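Local coordinates for fatty-acid-binding protein 1 (Arabidopsis thaliana, PDB 4DOO), which binds fatty acids, preferring saturated ones, in a chalcone-isomerase-like fold and may take part in alpha-linolenic acid metabolism in the chloroplast, at residues V27-K31 / D41-F45; F14-I18 / A44-Y48. All coordinates share one frame; numbering follows the deposited sequence.

Interaction 1. Residues V27-K31 / D41-F45; sequences VGLRK and DVYAF. With DAO (lauric acid), chain C; DAO (lauric acid), chain D.
Arg30 lays its aliphatic stem over the Tyr43 ring, CB standing 3.5 Å from the ring centroid as a CH-pi contact, while the guanidinium and ring planes are turned 63° apart. With CG anti to the backbone N (chi1 -168°) and the chain bent at chi2, the guanidinium passes beyond the ring to a laurate carboxylate. Arg30 NE donates to O2 of this laurate (2.7 Å) and Arg30 NH2 to its O1 (2.8 Å), both bonds almost straight; Tyr43 OH reaches the same O2 at 2.6 Å, so that oxygen is gripped twice from these strands. Ser110 OG also hydrogen-bonds the laurate, and the hydroxyls of Tyr43 and Tyr181 are hydrogen-bonded. Arg30 NH1 turns back to Lys31 O, which helps fix the rotation of the guanidinium. The frame is the antiparallel hairpin of strands 22-33 and 39-50 in the chalcone-isomerase fold, its register shifted by a classic beta bulge: Val42 and Tyr43 both face Arg30, whose O takes Val42 N at 2.9 Å and Tyr43 N only weakly. Val42 CG1 and Tyr43 CE1 touch the tail of a second laurate. The Phe45 ring lies over Gly28 CA. On the other sheet face, Leu29 CD2 abuts Ala44 CB.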
# COMPACT_ATOMS: atom_id res chain seq x y z
N VAL A 27 9.52 -3.16 -0.11
CA VAL A 27 9.82 -1.76 -0.40
C VAL A 27 9.93 -1.58 -1.90
O VAL A 27 10.59 -2.37 -2.58
CB VAL A 27 11.15 -1.33 0.27
CG1 VAL A 27 11.54 0.08 -0.19
CG2 VAL A 27 10.99 -1.37 1.78
N GLY A 28 9.28 -0.55 -2.43
CA GLY A 28 9.32 -0.32 -3.86
C GLY A 28 9.26 1.15 -4.26
O GLY A 28 9.29 2.04 -3.42
N LEU A 29 9.17 1.38 -5.57
CA LEU A 29 9.10 2.73 -6.12
C LEU A 29 7.89 2.85 -7.04
O LEU A 29 7.59 1.94 -7.82
CB LEU A 29 10.36 3.05 -6.93
CG LEU A 29 11.71 3.10 -6.22
CD1 LEU A 29 12.79 3.48 -7.23
CD2 LEU A 29 11.67 4.12 -5.08
N ARG A 30 7.20 3.98 -6.94
CA ARG A 30 6.04 4.27 -7.77
C ARG A 30 6.59 5.25 -8.79
O ARG A 30 7.00 6.36 -8.43
CB ARG A 30 4.93 4.92 -6.95
CG ARG A 30 3.56 5.03 -7.62
CD ARG A 30 3.43 6.22 -8.57
NE ARG A 30 2.02 6.50 -8.85
CZ ARG A 30 1.52 6.75 -10.05
NH1 ARG A 30 2.32 6.76 -11.11
NH2 ARG A 30 0.22 6.98 -10.20
N LYS A 31 6.62 4.84 -10.05
CA LYS A 31 7.15 5.68 -11.11
C LYS A 31 6.06 6.22 -12.02
O LYS A 31 4.90 5.80 -11.96
CB LYS A 31 8.15 4.89 -11.96
CG LYS A 31 9.34 4.35 -11.19
CD LYS A 31 10.15 3.38 -12.03
CE LYS A 31 11.29 2.78 -11.21
NZ LYS A 31 12.10 1.82 -12.01
N ASP A 41 10.81 8.96 -10.88
CA ASP A 41 10.53 8.23 -9.64
C ASP A 41 9.69 9.21 -8.84
O ASP A 41 10.18 10.26 -8.44
CB ASP A 41 11.82 7.92 -8.87
CG ASP A 41 12.80 7.09 -9.68
OD1 ASP A 41 12.38 6.10 -10.31
OD2 ASP A 41 14.01 7.43 -9.67
N VAL A 42 8.42 8.87 -8.60
CA VAL A 42 7.53 9.77 -7.87
C VAL A 42 7.68 9.65 -6.36
O VAL A 42 7.85 10.66 -5.67
CB VAL A 42 6.07 9.52 -8.27
CG1 VAL A 42 5.17 10.57 -7.61
CG2 VAL A 42 5.93 9.60 -9.79
N TYR A 43 7.60 8.43 -5.85
CA TYR A 43 7.77 8.20 -4.42
C TYR A 43 8.18 6.77 -4.12
O TYR A 43 7.99 5.87 -4.95
CB TYR A 43 6.48 8.54 -3.65
CG TYR A 43 5.24 7.71 -3.98
CD1 TYR A 43 4.26 8.21 -4.84
CD2 TYR A 43 5.03 6.46 -3.40
CE1 TYR A 43 3.09 7.48 -5.10
CE2 TYR A 43 3.89 5.72 -3.66
CZ TYR A 43 2.91 6.23 -4.51
OH TYR A 43 1.75 5.53 -4.73
N ALA A 44 8.79 6.57 -2.96
CA ALA A 44 9.20 5.25 -2.52
C ALA A 44 8.12 4.82 -1.54
O ALA A 44 7.52 5.67 -0.87
CB ALA A 44 10.54 5.30 -1.82
N PHE A 45 7.85 3.53 -1.45
CA PHE A 45 6.83 3.07 -0.51
C PHE A 45 7.26 1.80 0.20
O PHE A 45 8.10 1.04 -0.30
CB PHE A 45 5.48 2.89 -1.22
CG PHE A 45 5.47 1.83 -2.29
CD1 PHE A 45 5.26 0.49 -1.98
CD2 PHE A 45 5.67 2.19 -3.63
CE1 PHE A 45 5.24 -0.49 -2.98
CE2 PHE A 45 5.66 1.22 -4.64
CZ PHE A 45 5.44 -0.12 -4.31
O1 DAO C . -1.43 6.98 -7.91
O2 DAO C . 0.35 6.48 -6.70
C1 DAO C . -0.90 6.57 -6.85
C2 DAO C . -1.79 6.18 -5.69
C3 DAO C . -1.64 7.19 -4.56
C4 DAO C . -2.67 6.94 -3.46
C5 DAO C . -2.34 7.74 -2.20
C6 DAO C . -2.82 9.18 -2.31
C7 DAO C . -1.99 10.12 -1.44
C8 DAO C . -2.16 11.55 -1.91
C9 DAO C . -1.23 12.49 -1.16
C10 DAO C . -1.47 13.93 -1.58
C11 DAO C . -1.13 14.89 -0.45
C12 DAO C . -1.16 16.33 -0.93
O1 DAO D . 5.81 15.39 -15.75
O2 DAO D . 6.01 16.41 -13.81
C1 DAO D . 5.75 15.40 -14.50
C2 DAO D . 5.36 14.12 -13.79
C3 DAO D . 3.87 14.16 -13.44
C4 DAO D . 3.64 13.66 -12.01
C5 DAO D . 2.93 12.31 -12.01
C6 DAO D . 1.78 12.29 -11.02
C7 DAO D . 1.93 11.15 -10.02
C8 DAO D . 1.33 11.53 -8.67
C9 DAO D . 0.97 10.30 -7.85
C10 DAO D . 1.58 10.39 -6.45
C11 DAO D . 0.50 10.50 -5.38
C12 DAO D . 1.11 10.81 -4.03

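Interaction 2. Residues F14-I18 / A44-Y48; sequences FPASI and AFGVY
Tyr48 reaches from strand 39-50 to the backbone of Pro15, giving the one hydrogen bond between the two segments: Tyr48 OH donates to Pro15 O at 2.7 Å, lying in the carbonyl plane and on a lone pair of the oxygen. The bond ties the end of the ring to the short loop at residues 15-16 that interrupts strand 13-18. The proline ring crosses the tyrosine at about a right angle, and its CD comes to 3.2 Å from Tyr48 OH, so the hydroxyl is bordered by both the carbonyl and the pyrrolidine of one residue.

A CH-pi contact covers one face of the same tyrosine. Ile18 CD1 stands 3.7 Å from the Tyr48 ring centroid, only 9° off the normal, while CG1 lies nearer the CE2 side. CG1 is anti to the carbonyl carbon of Ile18 (chi1 -62°) and CD1 continues the extended line (chi2 178°), which carries the methyl over the ring centre.

Van der Waals contacts make up the rest. The Phe14 ring leans on the strand backbone, its CE1 3.5 Å from Gly46 N and its CZ 3.7 Å from Phe45 C. Because Gly46 has no side chain, the ring can settle this close to the main chain. Phe14 CZ also touches Ala44 CB at 3.9 Å, and Phe14 CB lies beside the Tyr48 hydroxyl.

Gly46 and Ala44 are bonded through their backbones to Arg90 and Gln92 of strand 87-93, whereas Phe14 and Ala16 bond to Val5 and Leu24. The two segments thus meet through side chains rather than as paired strands: segment 14-18 curls over the face of the antiparallel sheet that carries Ala44 and Tyr48, past its neighbour 22-33, in the chalcone-isomerase-like fold.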
# COMPACT_ATOMS: atom_id res chain seq x y z
N PHE A 14 13.21 3.15 5.59
CA PHE A 14 11.95 2.69 6.17
C PHE A 14 12.25 1.82 7.39
O PHE A 14 13.08 0.92 7.32
CB PHE A 14 11.16 1.85 5.16
CG PHE A 14 10.64 2.63 3.99
CD1 PHE A 14 9.36 3.15 4.00
CD2 PHE A 14 11.45 2.85 2.87
CE1 PHE A 14 8.87 3.88 2.91
CE2 PHE A 14 10.97 3.57 1.79
CZ PHE A 14 9.68 4.08 1.81
N PRO A 15 11.56 2.07 8.51
CA PRO A 15 11.81 1.25 9.70
C PRO A 15 11.38 -0.20 9.46
O PRO A 15 10.41 -0.46 8.75
CB PRO A 15 10.97 1.94 10.77
CG PRO A 15 9.83 2.54 9.99
CD PRO A 15 10.54 3.09 8.77
N ALA A 16 12.12 -1.13 10.05
CA ALA A 16 11.84 -2.56 9.89
C ALA A 16 10.47 -2.93 10.46
O ALA A 16 9.91 -3.97 10.11
CB ALA A 16 12.93 -3.37 10.58
N SER A 17 9.95 -2.08 11.33
CA SER A 17 8.64 -2.33 11.92
C SER A 17 8.08 -1.04 12.48
O SER A 17 8.80 -0.07 12.69
CB SER A 17 8.74 -3.38 13.04
OG SER A 17 9.53 -2.90 14.12
N ILE A 18 6.77 -1.04 12.70
CA ILE A 18 6.08 0.11 13.26
C ILE A 18 5.22 -0.37 14.42
O ILE A 18 4.26 -1.12 14.23
CB ILE A 18 5.17 0.79 12.21
CG1 ILE A 18 6.01 1.32 11.05
CG2 ILE A 18 4.39 1.93 12.85
CD1 ILE A 18 5.21 1.96 9.94
N ALA A 44 8.79 6.57 -2.96
CA ALA A 44 9.20 5.25 -2.52
C ALA A 44 8.12 4.82 -1.54
O ALA A 44 7.52 5.67 -0.87
CB ALA A 44 10.54 5.30 -1.82
N PHE A 45 7.85 3.53 -1.45
CA PHE A 45 6.83 3.07 -0.51
C PHE A 45 7.26 1.80 0.20
O PHE A 45 8.10 1.04 -0.30
CB PHE A 45 5.48 2.89 -1.22
CG PHE A 45 5.47 1.83 -2.29
CD1 PHE A 45 5.26 0.49 -1.98
CD2 PHE A 45 5.67 2.19 -3.63
CE1 PHE A 45 5.24 -0.49 -2.98
CE2 PHE A 45 5.66 1.22 -4.64
CZ PHE A 45 5.44 -0.12 -4.31
N GLY A 46 6.72 1.60 1.39
CA GLY A 46 7.03 0.42 2.18
C GLY A 46 5.71 -0.18 2.61
O GLY A 46 4.83 0.54 3.06
N VAL A 47 5.57 -1.49 2.44
CA VAL A 47 4.33 -2.16 2.81
C VAL A 47 4.53 -2.96 4.10
O VAL A 47 5.39 -3.84 4.17
CB VAL A 47 3.87 -3.12 1.69
CG1 VAL A 47 2.53 -3.75 2.07
CG2 VAL A 47 3.75 -2.37 0.37
N TYR A 48 3.71 -2.64 5.10
CA TYR A 48 3.76 -3.28 6.42
C TYR A 48 2.50 -4.10 6.69
O TYR A 48 1.41 -3.72 6.28
CB TYR A 48 3.88 -2.24 7.53
CG TYR A 48 5.12 -1.39 7.49
CD1 TYR A 48 5.25 -0.33 6.59
CD2 TYR A 48 6.17 -1.64 8.37
CE1 TYR A 48 6.38 0.47 6.58
CE2 TYR A 48 7.32 -0.84 8.36
CZ TYR A 48 7.41 0.21 7.47
OH TYR A 48 8.54 1.00 7.45

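Strand 39-50 serves both contacts, and Ala44 and Phe45 belong to each. The centres of the two contacts are about 12 Å apart, and they touch where Val27 CG1 packs 4.0 Å from Phe14 CE2. Along the chain, strand 13-18 comes first, then 22-33, then 39-50, which is also their order across the antiparallel sheet: interaction 1 pairs direct neighbours in a hairpin, whereas interaction 2 joins the first of the three to the last. Interaction 1 lies at the fatty-acid site. Interaction 2 packs strand 13-18, near the N-terminus, against the face of the same sheet that carries Ala44, the opposite face from Tyr43, which binds the laurate, and Phe45.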